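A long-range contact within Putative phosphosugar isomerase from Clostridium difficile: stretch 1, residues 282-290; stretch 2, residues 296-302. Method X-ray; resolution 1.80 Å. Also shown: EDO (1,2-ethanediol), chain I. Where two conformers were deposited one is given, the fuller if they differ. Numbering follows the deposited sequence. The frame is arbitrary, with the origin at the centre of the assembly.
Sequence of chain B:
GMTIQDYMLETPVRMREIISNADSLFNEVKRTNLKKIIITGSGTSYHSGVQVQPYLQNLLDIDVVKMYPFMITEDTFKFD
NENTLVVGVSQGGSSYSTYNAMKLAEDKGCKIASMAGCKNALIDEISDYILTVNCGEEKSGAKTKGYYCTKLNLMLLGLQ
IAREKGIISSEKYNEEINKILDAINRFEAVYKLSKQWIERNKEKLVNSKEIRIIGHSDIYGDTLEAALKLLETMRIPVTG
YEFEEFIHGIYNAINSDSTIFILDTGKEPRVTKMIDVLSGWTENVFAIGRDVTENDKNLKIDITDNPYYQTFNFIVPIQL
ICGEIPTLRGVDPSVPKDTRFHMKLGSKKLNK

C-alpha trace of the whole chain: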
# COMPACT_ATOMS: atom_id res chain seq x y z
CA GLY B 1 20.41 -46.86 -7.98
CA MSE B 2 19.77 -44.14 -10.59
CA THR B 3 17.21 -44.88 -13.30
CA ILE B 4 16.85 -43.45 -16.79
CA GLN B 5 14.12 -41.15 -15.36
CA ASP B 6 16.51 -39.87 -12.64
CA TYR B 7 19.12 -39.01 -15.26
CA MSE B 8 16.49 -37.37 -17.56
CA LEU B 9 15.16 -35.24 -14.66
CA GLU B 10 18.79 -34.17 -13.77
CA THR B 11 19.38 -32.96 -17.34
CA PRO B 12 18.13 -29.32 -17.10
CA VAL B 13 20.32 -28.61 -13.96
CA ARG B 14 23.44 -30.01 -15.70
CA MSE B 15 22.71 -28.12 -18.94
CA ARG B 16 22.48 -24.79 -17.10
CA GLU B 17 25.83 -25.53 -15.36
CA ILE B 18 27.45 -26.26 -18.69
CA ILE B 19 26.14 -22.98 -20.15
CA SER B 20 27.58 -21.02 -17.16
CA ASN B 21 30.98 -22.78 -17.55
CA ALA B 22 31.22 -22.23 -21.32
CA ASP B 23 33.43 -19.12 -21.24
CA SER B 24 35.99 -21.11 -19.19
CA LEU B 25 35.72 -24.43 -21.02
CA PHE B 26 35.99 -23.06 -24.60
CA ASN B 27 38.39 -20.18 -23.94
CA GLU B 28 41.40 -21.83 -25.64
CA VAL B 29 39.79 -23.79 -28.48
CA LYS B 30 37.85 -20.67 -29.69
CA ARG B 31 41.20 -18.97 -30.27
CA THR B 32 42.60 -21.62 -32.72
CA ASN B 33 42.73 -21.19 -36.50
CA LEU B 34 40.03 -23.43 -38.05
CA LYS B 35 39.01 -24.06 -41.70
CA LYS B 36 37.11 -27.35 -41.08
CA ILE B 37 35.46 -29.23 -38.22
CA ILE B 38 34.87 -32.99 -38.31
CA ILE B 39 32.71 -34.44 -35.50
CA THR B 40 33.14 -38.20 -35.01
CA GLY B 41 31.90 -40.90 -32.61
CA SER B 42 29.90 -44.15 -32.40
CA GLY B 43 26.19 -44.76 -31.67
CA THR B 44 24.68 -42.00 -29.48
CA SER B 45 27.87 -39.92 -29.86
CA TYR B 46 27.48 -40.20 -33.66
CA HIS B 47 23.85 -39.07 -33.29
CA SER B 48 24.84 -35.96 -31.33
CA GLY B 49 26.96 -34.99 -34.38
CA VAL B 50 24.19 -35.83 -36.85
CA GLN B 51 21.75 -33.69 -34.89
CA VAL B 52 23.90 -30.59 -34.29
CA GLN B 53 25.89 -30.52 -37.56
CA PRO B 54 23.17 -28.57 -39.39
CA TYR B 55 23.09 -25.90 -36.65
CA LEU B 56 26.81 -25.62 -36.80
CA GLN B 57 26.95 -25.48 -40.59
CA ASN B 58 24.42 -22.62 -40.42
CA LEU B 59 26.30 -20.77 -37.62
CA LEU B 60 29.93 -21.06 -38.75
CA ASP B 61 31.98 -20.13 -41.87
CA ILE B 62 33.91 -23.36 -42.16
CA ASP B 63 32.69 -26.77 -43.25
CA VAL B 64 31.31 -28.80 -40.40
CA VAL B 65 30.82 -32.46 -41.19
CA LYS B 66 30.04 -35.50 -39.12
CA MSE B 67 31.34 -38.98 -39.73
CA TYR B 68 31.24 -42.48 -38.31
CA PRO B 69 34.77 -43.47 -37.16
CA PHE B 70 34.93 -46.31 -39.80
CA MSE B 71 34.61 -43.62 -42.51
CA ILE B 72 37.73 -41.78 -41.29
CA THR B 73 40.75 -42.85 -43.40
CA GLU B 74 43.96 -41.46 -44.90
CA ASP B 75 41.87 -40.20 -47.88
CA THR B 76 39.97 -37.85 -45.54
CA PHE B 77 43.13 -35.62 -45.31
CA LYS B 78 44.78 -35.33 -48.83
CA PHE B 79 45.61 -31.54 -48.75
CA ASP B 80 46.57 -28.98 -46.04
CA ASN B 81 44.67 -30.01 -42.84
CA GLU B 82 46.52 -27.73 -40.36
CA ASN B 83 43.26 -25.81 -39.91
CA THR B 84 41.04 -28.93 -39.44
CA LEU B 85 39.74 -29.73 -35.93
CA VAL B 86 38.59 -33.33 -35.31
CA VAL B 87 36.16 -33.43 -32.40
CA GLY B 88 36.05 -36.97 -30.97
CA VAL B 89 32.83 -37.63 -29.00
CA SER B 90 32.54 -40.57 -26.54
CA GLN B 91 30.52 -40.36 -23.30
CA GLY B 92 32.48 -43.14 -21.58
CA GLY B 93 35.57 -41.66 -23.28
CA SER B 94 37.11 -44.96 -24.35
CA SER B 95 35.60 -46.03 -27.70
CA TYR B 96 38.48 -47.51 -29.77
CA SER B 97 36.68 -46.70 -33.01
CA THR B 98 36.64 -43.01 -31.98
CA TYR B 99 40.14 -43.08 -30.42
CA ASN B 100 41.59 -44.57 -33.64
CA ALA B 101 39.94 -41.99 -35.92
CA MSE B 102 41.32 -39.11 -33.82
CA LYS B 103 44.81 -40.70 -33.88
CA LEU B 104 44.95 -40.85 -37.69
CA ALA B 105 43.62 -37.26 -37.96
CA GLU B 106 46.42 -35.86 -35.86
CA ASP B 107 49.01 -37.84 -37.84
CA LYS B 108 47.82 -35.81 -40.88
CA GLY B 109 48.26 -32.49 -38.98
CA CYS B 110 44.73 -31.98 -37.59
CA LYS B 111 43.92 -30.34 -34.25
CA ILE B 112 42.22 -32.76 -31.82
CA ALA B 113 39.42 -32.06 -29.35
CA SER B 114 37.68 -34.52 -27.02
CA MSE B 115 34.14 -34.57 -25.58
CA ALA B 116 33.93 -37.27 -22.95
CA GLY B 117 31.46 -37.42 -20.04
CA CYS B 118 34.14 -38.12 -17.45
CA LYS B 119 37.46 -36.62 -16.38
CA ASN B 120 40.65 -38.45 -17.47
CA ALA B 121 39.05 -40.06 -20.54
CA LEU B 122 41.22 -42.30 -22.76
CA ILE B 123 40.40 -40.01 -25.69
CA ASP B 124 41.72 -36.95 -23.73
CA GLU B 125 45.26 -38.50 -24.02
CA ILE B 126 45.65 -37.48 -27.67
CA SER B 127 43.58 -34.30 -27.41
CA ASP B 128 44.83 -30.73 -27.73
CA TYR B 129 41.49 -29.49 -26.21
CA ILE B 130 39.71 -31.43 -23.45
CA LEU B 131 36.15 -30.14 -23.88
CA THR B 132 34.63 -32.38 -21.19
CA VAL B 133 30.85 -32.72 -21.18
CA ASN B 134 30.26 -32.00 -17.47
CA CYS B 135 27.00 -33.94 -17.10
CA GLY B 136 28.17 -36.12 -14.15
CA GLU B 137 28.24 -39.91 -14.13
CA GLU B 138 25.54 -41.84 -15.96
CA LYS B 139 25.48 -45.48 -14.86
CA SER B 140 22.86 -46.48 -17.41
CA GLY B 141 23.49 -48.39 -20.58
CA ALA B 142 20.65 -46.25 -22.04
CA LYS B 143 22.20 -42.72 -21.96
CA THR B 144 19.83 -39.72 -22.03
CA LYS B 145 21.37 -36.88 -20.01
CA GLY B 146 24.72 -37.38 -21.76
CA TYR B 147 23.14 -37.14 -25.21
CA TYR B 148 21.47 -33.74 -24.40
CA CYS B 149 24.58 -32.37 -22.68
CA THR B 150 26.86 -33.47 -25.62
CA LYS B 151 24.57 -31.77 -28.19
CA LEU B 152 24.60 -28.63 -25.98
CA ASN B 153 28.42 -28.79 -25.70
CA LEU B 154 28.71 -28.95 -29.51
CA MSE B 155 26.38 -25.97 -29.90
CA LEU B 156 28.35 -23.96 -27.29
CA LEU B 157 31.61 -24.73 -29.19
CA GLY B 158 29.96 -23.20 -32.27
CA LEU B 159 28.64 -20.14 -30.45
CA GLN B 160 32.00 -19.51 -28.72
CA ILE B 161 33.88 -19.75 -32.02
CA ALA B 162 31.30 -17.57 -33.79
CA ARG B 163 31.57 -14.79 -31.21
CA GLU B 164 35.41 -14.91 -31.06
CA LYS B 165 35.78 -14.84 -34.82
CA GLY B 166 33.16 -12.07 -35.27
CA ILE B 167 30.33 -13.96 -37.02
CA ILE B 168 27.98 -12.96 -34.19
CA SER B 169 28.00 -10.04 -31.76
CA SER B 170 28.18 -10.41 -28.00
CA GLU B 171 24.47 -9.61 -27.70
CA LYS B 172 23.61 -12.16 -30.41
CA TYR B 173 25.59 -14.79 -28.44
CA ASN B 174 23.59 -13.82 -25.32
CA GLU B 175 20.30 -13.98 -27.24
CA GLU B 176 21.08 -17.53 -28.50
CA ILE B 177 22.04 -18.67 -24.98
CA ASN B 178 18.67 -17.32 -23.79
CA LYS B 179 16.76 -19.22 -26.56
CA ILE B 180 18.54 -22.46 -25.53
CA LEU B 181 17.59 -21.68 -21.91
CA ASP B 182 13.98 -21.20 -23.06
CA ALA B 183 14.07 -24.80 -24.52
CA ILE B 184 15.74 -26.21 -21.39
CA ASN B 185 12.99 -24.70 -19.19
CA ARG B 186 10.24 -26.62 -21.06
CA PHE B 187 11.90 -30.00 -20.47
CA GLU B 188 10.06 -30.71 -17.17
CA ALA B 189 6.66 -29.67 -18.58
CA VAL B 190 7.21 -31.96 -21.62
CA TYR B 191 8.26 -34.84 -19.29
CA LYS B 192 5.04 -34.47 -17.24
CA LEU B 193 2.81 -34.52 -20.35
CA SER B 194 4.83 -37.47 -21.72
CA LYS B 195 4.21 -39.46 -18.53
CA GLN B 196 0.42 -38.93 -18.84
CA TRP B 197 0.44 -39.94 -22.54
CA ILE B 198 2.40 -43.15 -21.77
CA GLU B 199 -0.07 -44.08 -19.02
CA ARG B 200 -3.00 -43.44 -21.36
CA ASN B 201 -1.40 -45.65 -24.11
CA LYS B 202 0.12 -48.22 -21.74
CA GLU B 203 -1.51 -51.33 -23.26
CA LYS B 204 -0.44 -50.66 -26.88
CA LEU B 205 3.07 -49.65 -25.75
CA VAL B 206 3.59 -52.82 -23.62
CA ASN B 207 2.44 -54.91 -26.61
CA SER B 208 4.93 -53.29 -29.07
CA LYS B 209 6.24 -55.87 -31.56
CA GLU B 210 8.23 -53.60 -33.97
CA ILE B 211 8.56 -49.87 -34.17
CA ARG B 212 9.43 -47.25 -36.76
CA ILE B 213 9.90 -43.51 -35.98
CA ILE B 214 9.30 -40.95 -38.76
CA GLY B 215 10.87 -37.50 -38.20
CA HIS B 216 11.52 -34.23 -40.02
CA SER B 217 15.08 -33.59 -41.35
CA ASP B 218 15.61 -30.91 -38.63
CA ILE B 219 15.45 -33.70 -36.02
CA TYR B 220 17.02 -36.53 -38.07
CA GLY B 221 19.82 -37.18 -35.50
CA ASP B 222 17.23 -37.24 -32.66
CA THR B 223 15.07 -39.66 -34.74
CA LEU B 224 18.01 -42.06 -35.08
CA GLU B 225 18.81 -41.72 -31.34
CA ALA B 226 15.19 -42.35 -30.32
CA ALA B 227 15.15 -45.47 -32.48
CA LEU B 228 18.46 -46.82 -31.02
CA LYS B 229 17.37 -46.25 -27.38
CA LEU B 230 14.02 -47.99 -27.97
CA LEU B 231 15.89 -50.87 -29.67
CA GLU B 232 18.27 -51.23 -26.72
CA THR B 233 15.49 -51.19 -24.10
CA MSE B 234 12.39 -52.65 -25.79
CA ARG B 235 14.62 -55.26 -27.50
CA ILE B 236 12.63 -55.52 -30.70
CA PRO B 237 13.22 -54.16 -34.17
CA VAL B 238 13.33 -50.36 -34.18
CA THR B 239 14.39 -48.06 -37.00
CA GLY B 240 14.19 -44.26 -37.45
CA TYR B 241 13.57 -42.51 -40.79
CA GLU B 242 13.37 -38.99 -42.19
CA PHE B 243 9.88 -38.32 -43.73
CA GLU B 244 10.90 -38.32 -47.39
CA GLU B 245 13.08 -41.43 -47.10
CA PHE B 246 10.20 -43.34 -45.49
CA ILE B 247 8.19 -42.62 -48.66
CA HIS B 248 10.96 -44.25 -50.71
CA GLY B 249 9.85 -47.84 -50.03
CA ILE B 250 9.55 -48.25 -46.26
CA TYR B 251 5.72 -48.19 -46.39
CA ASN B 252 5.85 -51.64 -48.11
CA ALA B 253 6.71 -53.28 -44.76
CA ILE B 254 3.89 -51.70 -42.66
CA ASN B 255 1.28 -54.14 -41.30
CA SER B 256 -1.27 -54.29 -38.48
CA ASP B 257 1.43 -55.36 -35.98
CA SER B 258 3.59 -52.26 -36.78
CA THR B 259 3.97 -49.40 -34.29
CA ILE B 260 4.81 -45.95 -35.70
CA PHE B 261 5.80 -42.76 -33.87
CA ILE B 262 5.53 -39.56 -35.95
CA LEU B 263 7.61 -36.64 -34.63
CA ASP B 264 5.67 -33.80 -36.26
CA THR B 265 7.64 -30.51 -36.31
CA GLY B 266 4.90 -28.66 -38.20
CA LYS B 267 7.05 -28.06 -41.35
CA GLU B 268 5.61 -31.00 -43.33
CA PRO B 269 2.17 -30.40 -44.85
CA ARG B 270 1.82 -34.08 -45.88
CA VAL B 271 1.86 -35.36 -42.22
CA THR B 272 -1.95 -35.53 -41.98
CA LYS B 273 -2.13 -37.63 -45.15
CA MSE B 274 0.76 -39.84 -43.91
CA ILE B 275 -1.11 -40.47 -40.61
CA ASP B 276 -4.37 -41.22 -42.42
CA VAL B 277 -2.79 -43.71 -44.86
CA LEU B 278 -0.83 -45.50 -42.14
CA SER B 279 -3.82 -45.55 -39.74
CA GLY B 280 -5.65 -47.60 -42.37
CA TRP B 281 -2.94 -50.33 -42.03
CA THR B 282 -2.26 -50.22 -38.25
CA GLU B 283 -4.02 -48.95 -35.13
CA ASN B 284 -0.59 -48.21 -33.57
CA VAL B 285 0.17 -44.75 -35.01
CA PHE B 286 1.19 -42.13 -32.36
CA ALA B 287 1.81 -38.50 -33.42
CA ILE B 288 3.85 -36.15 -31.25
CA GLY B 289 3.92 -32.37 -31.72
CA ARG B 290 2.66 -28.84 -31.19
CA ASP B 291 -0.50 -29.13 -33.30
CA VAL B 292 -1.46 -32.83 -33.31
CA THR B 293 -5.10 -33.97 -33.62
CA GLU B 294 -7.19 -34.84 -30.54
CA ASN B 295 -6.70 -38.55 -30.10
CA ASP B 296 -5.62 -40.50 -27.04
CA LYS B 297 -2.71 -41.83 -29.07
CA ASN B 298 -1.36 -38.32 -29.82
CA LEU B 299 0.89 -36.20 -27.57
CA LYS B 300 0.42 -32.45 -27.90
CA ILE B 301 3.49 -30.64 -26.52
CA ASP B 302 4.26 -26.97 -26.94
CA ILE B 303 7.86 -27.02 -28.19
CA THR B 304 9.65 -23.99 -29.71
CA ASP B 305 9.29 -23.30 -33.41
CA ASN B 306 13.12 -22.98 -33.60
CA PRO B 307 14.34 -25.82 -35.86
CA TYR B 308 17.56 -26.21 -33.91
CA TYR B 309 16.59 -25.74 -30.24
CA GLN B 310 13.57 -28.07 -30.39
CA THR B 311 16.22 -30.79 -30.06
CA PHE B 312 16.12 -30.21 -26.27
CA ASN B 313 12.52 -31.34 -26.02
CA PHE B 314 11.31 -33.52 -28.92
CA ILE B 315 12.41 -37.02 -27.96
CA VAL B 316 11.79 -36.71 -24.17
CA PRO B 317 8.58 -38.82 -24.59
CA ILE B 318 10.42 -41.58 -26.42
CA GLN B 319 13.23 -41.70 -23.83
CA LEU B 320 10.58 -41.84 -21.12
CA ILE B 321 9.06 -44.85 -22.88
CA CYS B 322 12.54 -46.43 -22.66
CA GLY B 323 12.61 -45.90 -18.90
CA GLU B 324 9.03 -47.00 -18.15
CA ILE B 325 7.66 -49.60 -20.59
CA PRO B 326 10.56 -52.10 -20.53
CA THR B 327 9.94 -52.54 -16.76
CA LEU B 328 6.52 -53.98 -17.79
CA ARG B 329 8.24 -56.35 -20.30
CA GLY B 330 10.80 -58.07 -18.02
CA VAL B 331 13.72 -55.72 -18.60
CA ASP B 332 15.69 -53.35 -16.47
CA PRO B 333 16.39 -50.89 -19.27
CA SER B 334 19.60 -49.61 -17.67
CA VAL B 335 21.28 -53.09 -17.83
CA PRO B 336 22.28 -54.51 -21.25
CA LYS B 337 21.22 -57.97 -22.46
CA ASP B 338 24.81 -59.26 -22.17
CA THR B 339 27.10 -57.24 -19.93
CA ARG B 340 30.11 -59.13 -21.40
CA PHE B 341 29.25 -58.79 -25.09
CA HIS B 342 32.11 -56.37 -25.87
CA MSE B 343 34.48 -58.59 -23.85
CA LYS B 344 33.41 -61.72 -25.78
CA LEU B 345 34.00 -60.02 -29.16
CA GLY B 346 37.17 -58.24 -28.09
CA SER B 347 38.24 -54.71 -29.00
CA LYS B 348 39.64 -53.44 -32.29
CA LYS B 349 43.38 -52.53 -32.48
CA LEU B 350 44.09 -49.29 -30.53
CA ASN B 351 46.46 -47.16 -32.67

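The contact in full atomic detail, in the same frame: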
# COMPACT_ATOMS: atom_id res chain seq x y z
N THR B 282 -2.54 -49.89 -39.65
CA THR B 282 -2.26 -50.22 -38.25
C THR B 282 -2.93 -49.22 -37.31
O THR B 282 -3.04 -48.02 -37.64
CB THR B 282 -0.72 -50.27 -37.94
OG1 THR B 282 -0.49 -50.43 -36.53
CG2 THR B 282 -0.01 -49.02 -38.44
N GLU B 283 -3.37 -49.75 -36.17
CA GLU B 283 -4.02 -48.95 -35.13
C GLU B 283 -2.97 -48.37 -34.16
O GLU B 283 -3.32 -47.67 -33.19
CB GLU B 283 -5.08 -49.81 -34.41
CG GLU B 283 -6.17 -50.32 -35.37
CD GLU B 283 -7.32 -51.06 -34.70
OE1 GLU B 283 -8.31 -51.40 -35.43
OE2 GLU B 283 -7.25 -51.32 -33.49
N ASN B 284 -1.69 -48.65 -34.42
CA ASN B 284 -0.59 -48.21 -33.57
C ASN B 284 0.21 -47.04 -34.10
O ASN B 284 1.46 -47.09 -34.11
CB ASN B 284 0.33 -49.43 -33.33
CG ASN B 284 -0.45 -50.64 -32.90
OD1 ASN B 284 -1.26 -50.56 -31.97
ND2 ASN B 284 -0.26 -51.75 -33.60
N VAL B 285 -0.48 -45.98 -34.54
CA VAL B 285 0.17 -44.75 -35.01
C VAL B 285 0.03 -43.67 -33.90
O VAL B 285 -1.08 -43.36 -33.44
CB VAL B 285 -0.37 -44.24 -36.37
CG1 VAL B 285 0.46 -42.98 -36.75
CG2 VAL B 285 -0.24 -45.33 -37.47
N PHE B 286 1.15 -43.13 -33.45
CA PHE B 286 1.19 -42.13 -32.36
C PHE B 286 1.90 -40.89 -32.89
O PHE B 286 3.06 -40.98 -33.27
CB PHE B 286 1.97 -42.67 -31.14
CG PHE B 286 1.45 -43.98 -30.61
CD1 PHE B 286 0.49 -44.01 -29.60
CD2 PHE B 286 1.94 -45.17 -31.10
CE1 PHE B 286 0.00 -45.20 -29.14
CE2 PHE B 286 1.45 -46.39 -30.61
CZ PHE B 286 0.49 -46.40 -29.64
N ALA B 287 1.20 -39.75 -32.94
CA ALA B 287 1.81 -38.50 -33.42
C ALA B 287 2.15 -37.60 -32.25
O ALA B 287 1.38 -37.46 -31.33
CB ALA B 287 0.89 -37.79 -34.39
N ILE B 288 3.34 -37.01 -32.30
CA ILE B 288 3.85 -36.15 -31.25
C ILE B 288 4.20 -34.78 -31.85
O ILE B 288 4.97 -34.69 -32.81
CB ILE B 288 5.14 -36.76 -30.62
CG1 ILE B 288 4.85 -38.15 -30.01
CG2 ILE B 288 5.74 -35.79 -29.65
CD1 ILE B 288 6.07 -38.94 -29.52
N GLY B 289 3.63 -33.72 -31.27
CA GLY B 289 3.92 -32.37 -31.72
C GLY B 289 3.06 -31.26 -31.17
O GLY B 289 2.16 -31.49 -30.35
N ARG B 290 3.34 -30.05 -31.67
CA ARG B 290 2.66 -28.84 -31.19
C ARG B 290 1.20 -28.73 -31.59
O ARG B 290 0.40 -28.21 -30.84
CB ARG B 290 3.41 -27.58 -31.66
N ASP B 296 -6.35 -40.00 -28.19
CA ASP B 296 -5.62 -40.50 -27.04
C ASP B 296 -4.19 -40.91 -27.38
O ASP B 296 -3.29 -40.82 -26.54
CB ASP B 296 -6.32 -41.71 -26.43
CG ASP B 296 -7.50 -41.34 -25.56
OD1 ASP B 296 -7.84 -40.14 -25.45
OD2 ASP B 296 -8.06 -42.28 -24.96
N LYS B 297 -4.00 -41.39 -28.60
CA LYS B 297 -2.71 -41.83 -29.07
C LYS B 297 -1.73 -40.70 -29.32
O LYS B 297 -0.53 -40.96 -29.42
CB LYS B 297 -2.86 -42.67 -30.35
CG LYS B 297 -3.55 -44.00 -30.14
CD LYS B 297 -3.66 -44.85 -31.41
CE LYS B 297 -4.79 -44.36 -32.33
NZ LYS B 297 -4.98 -45.36 -33.40
N ASN B 298 -2.22 -39.47 -29.52
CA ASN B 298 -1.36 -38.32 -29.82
C ASN B 298 -0.91 -37.55 -28.57
O ASN B 298 -1.61 -37.53 -27.56
CB ASN B 298 -2.05 -37.39 -30.81
CG ASN B 298 -2.31 -38.06 -32.15
OD1 ASN B 298 -1.69 -39.08 -32.46
ND2 ASN B 298 -3.20 -37.49 -32.96
N LEU B 299 0.29 -36.98 -28.66
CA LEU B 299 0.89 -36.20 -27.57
C LEU B 299 1.11 -34.78 -28.07
O LEU B 299 2.01 -34.53 -28.89
CB LEU B 299 2.22 -36.79 -27.12
CG LEU B 299 3.04 -35.97 -26.09
CD1 LEU B 299 2.22 -35.67 -24.81
CD2 LEU B 299 4.34 -36.70 -25.74
N LYS B 300 0.30 -33.85 -27.56
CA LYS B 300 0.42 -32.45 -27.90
C LYS B 300 1.37 -31.78 -26.91
O LYS B 300 1.08 -31.73 -25.70
CB LYS B 300 -0.93 -31.78 -27.86
CG LYS B 300 -0.95 -30.37 -28.41
CD LYS B 300 -2.41 -29.87 -28.45
CE LYS B 300 -2.55 -28.55 -29.20
NZ LYS B 300 -4.00 -28.21 -29.49
N ILE B 301 2.52 -31.34 -27.38
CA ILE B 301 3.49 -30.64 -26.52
C ILE B 301 3.92 -29.35 -27.18
O ILE B 301 4.20 -29.33 -28.37
CB ILE B 301 4.71 -31.52 -26.11
CG1 ILE B 301 5.28 -32.28 -27.31
CG2 ILE B 301 4.30 -32.47 -24.93
CD1 ILE B 301 6.45 -33.18 -26.98
N ASP B 302 3.95 -28.28 -26.40
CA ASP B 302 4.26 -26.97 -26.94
C ASP B 302 5.76 -26.70 -26.87
O ASP B 302 6.29 -26.18 -25.86
CB ASP B 302 3.46 -25.88 -26.21
CG ASP B 302 3.74 -24.50 -26.77
OD1 ASP B 302 4.16 -24.41 -27.95
OD2 ASP B 302 3.56 -23.53 -26.02
C1 EDO I . 4.58 -28.50 -22.62
O1 EDO I . 3.76 -28.41 -23.79
C2 EDO I . 5.77 -27.55 -22.73
O2 EDO I . 5.39 -26.30 -23.32
O HOH W 1 -3.47 -45.77 -36.02
O HOH W 2 -2.47 -41.09 -34.29

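This is a short parallel beta pairing, extended at its leading end by two side chains, Asn298 and Lys297, that bond to the backbone of the first stretch. The two stretches run in nearly the same direction, 10° apart, and bury 570 Å² between them.

Three backbone hydrogen bonds form the ladder. Leu299 N donates to Ala287 O at 2.9 Å. Gly289 N donates to Leu299 O at 3.0 Å. Ile301 N donates to Gly289 O, also at 3.0 Å. Leu299 thus bonds through both its N and its O to Ala287 and Gly289, which flank its bridge partner Ile288. This is the usual parallel pattern. Two of these oxygens also receive CA-H...O contacts: Ile288 CA lies 3.4 Å from Leu299 O, and Lys300 CA lies 3.2 Å from Gly289 O.

Before the ladder, side chains take over. The carbonyl OD1 of Asn298 accepts from Ala287 N at 3.0 Å, so a side chain satisfies this strand amide. Water 2 donates to Asn298 OD1 and to Val285 O, both at 2.8 Å, and links the two stretches. Lys297 points toward the first stretch and reaches back along it. Lys297 NZ donates to Glu283 O at 2.9 Å and to water 1 at 3.1 Å. Water 1 in turn donates to Thr282 O at 2.8 Å. The aliphatic part of Lys297 packs on Phe286, with Lys297 CB 3.7 Å from Phe286 CD1. The Phe286 ring meets Lys297 O at its edge, with Phe286 CD1 3.2 Å from that oxygen.

Ile288 and Leu299 share one face of the sheet, where Ile288 CG1 lies 4.1 Å from Leu299 CB. Ile288 CG2 also meets Ile301 CD1 at 3.8 Å, an apolar contact between buried residues. On the face of Lys300, its bridge partner Gly289 offers no side chain.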